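Local atomic coordinates of tail spike protein gp49 (Pseudomonas phage LKA1, PDB entry 4RU4), a protein that acts as a tailspike lyase on the O-specific polysaccharide of Pseudomonas, probably breaking down host envelope polysaccharide as the phage enters the cell. Residues G491-S494 against G495-L498; N566-A570 against S571-L575. One frame throughout, in Å; residues are numbered along the deposited sequence.

Contact 1 (G491-S494 against G495-L498)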
# COMPACT_ATOMS: atom_id res chain seq x y z
N GLY B 491 10.62 -8.24 -19.97
CA GLY B 491 11.33 -9.47 -19.71
C GLY B 491 10.88 -10.73 -20.44
O GLY B 491 11.31 -11.82 -20.08
N LEU B 492 10.00 -10.60 -21.43
CA LEU B 492 9.56 -11.76 -22.19
C LEU B 492 10.69 -12.19 -23.11
O LEU B 492 11.28 -11.35 -23.81
CB LEU B 492 8.34 -11.42 -23.05
CG LEU B 492 7.05 -11.09 -22.31
CD1 LEU B 492 5.96 -10.64 -23.30
CD2 LEU B 492 6.61 -12.31 -21.47
N PRO B 493 11.00 -13.49 -23.11
CA PRO B 493 12.05 -13.93 -24.02
C PRO B 493 11.49 -14.20 -25.42
O PRO B 493 10.27 -14.35 -25.60
CB PRO B 493 12.55 -15.22 -23.37
CG PRO B 493 11.37 -15.77 -22.70
CD PRO B 493 10.53 -14.58 -22.24
N SER B 494 12.37 -14.25 -26.41
CA SER B 494 11.91 -14.49 -27.78
C SER B 494 11.33 -15.90 -27.94
O SER B 494 11.75 -16.85 -27.26
CB SER B 494 13.04 -14.23 -28.79
OG SER B 494 14.08 -15.19 -28.66
N GLY B 495 10.35 -16.03 -28.82
CA GLY B 495 9.77 -17.33 -29.12
C GLY B 495 8.50 -17.67 -28.37
O GLY B 495 7.82 -18.64 -28.72
N ILE B 496 8.15 -16.88 -27.35
CA ILE B 496 6.92 -17.18 -26.60
C ILE B 496 5.63 -16.94 -27.41
O ILE B 496 5.64 -16.27 -28.43
CB ILE B 496 6.89 -16.47 -25.19
CG1 ILE B 496 6.75 -14.94 -25.26
CG2 ILE B 496 8.18 -16.85 -24.40
CD1 ILE B 496 5.34 -14.35 -25.55
N THR B 497 4.54 -17.52 -26.95
CA THR B 497 3.22 -17.29 -27.52
C THR B 497 2.47 -16.34 -26.58
O THR B 497 2.38 -16.58 -25.39
CB THR B 497 2.46 -18.62 -27.61
OG1 THR B 497 3.15 -19.48 -28.54
CG2 THR B 497 1.01 -18.39 -28.06
N LEU B 498 1.91 -15.27 -27.12
CA LEU B 498 1.24 -14.29 -26.26
C LEU B 498 -0.03 -14.87 -25.64
O LEU B 498 -0.27 -14.70 -24.44
CB LEU B 498 0.90 -13.02 -27.07
CG LEU B 498 2.11 -12.20 -27.48
CD1 LEU B 498 1.74 -11.29 -28.63
CD2 LEU B 498 2.59 -11.42 -26.25

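Contact 2 (N566-A570 against S571-L575)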
# COMPACT_ATOMS: atom_id res chain seq x y z
N ASN B 566 3.48 -9.91 -47.70
CA ASN B 566 2.72 -11.00 -48.30
C ASN B 566 3.57 -12.24 -48.33
O ASN B 566 4.56 -12.23 -49.03
CB ASN B 566 2.32 -10.66 -49.75
CG ASN B 566 1.42 -11.73 -50.37
OD1 ASN B 566 0.77 -12.50 -49.64
ND2 ASN B 566 1.34 -11.78 -51.70
N PRO B 567 3.20 -13.29 -47.57
CA PRO B 567 2.01 -13.30 -46.69
C PRO B 567 2.27 -12.70 -45.30
O PRO B 567 3.40 -12.26 -45.02
CB PRO B 567 1.73 -14.78 -46.50
CG PRO B 567 3.15 -15.41 -46.51
CD PRO B 567 3.87 -14.61 -47.60
N THR B 568 1.21 -12.68 -44.46
CA THR B 568 1.32 -12.44 -43.04
C THR B 568 0.65 -13.61 -42.35
O THR B 568 -0.18 -14.31 -42.94
CB THR B 568 0.62 -11.11 -42.57
OG1 THR B 568 -0.78 -11.18 -42.84
CG2 THR B 568 1.20 -9.86 -43.29
N SER B 569 1.03 -13.84 -41.10
CA SER B 569 0.42 -14.89 -40.31
C SER B 569 0.61 -14.51 -38.87
O SER B 569 1.16 -13.46 -38.59
CB SER B 569 1.11 -16.23 -40.57
OG SER B 569 2.43 -16.18 -40.06
N ALA B 570 0.18 -15.37 -37.96
CA ALA B 570 0.36 -15.12 -36.54
C ALA B 570 1.82 -15.10 -36.12
O ALA B 570 2.18 -14.48 -35.11
CB ALA B 570 -0.41 -16.17 -35.70
N SER B 571 2.69 -15.77 -36.87
CA SER B 571 4.06 -15.90 -36.42
C SER B 571 5.07 -15.06 -37.19
O SER B 571 6.22 -14.94 -36.78
CB SER B 571 4.49 -17.37 -36.47
OG SER B 571 4.43 -17.83 -37.80
N GLY B 572 4.66 -14.52 -38.34
CA GLY B 572 5.59 -13.70 -39.11
C GLY B 572 4.98 -13.09 -40.35
O GLY B 572 3.75 -13.12 -40.53
N ALA B 573 5.83 -12.52 -41.19
CA ALA B 573 5.39 -11.87 -42.42
C ALA B 573 6.54 -11.85 -43.42
O ALA B 573 7.72 -11.85 -43.03
CB ALA B 573 4.92 -10.44 -42.14
N THR B 574 6.20 -11.82 -44.70
CA THR B 574 7.21 -11.59 -45.73
C THR B 574 7.12 -10.16 -46.24
O THR B 574 6.19 -9.80 -46.97
CB THR B 574 7.10 -12.60 -46.86
OG1 THR B 574 7.36 -13.90 -46.33
CG2 THR B 574 8.14 -12.30 -47.94
N LEU B 575 8.09 -9.34 -45.83
CA LEU B 575 8.08 -7.94 -46.21
C LEU B 575 8.41 -7.88 -47.69
O LEU B 575 9.17 -8.71 -48.20
CB LEU B 575 9.15 -7.20 -45.41
CG LEU B 575 9.06 -7.28 -43.89
CD1 LEU B 575 10.13 -6.36 -43.27
CD2 LEU B 575 7.66 -6.90 -43.41
O HOH W 1 3.72 -18.40 -40.76

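Contact 1 (G491-S494 against G495-L498)
P493 and I496 face each other across the two ends of a type II beta turn, their side chains crossing at about a right angle. The touching atoms are the ring CG of P493 and the methyl CG2 of I496, 3.8 Å apart. The same methyl lies 3.5 Å from P493 O, and I496 CG1 is 3.6 Å from that oxygen. The torsion at I496 explains this double approach: with chi1 at 69°, CG1 stands between the backbone N and the carbonyl carbon while CG2 lies beside the N, so both branches reach the carbonyl. Farther out, L492 CD1 comes only loosely to I496 CD1, at 4.4 Å. S494 and G495 form the exposed corner, where G495 takes the positive phi (97°) characteristic of the third position of this turn. The chain then enters strand 497-501, which within this chain is an outermost strand of a parallel sheet. V469 lies against both L492 and I496, V463 against P493. The loop carrying R537 and I539 also holds the turn: L492 O accepts a hydrogen bond from R537 NH2, and the backbones of G495 and I496 bond to R537 and I539. The turn is fixed by apolar contact and by neighbours rather than by a bond of its own, and P493 O, buried under the isoleucine, has no hydrogen-bonding partner in the model.

Contact 2 (N566-A570 against S571-L575)
T574 stands above one face of the cis peptide group that joins N566 to P567, displaced toward its O and CD rim, with its CB 3.4 Å from N566 O and its OG1 3.8 Å from the ring CD of P567. The other flat group, the N566 carboxamide, does not meet T574; its ND2 donates a hydrogen bond to S554 OG of the second subunit. All this belongs to a beta hairpin of the C-terminal Ig-like domain, whose strands 562-568 and 572-578 run antiparallel. T574 is gripped by two backbone bonds to successive residues: N566 N donates to T574 O, and T574 N donates almost straight to P567 O (2.9 Å, 166°). Next comes the non-hydrogen-bonded pair T568 and A573, whose side chains share a face and meet through CG2 and CB at 3.9 Å; T568 OG1 is itself held by D552 and R518 of the second subunit. S569 N to G572 O closes the two-residue connection A570-S571. Here the hydroxyl of S569, standing between its own backbone N and carbonyl carbon (chi1 67°), turns back over the bend and accepts from S571 N at 3.2 Å, as in an ST turn, and from G572 N at 3.3 Å. A water completes the end of the hairpin, 2.7 Å from S569 OG and 3.1 Å from S571 OG.

Overall arrangement
Both contacts show a chain folding back on itself within a few residues, yet by different means. Contact 1 is partly buried near the end of the pectin lyase-like region and relies on apolar side chains, with its backbone hydrogen bonds made to a neighbouring loop and to strand 468-474. Contact 2 lies at the surface of the Ig-like domain, where paired strands supply their own backbone bonds and serine hydroxyls and a water order the bend. Its other end also meets a second subunit. The centres of contact 1 and contact 2 are about 18 Å apart. Y540 connects the two neighbourhoods, packing on L498 of contact 1 and bonding through its backbone to A570.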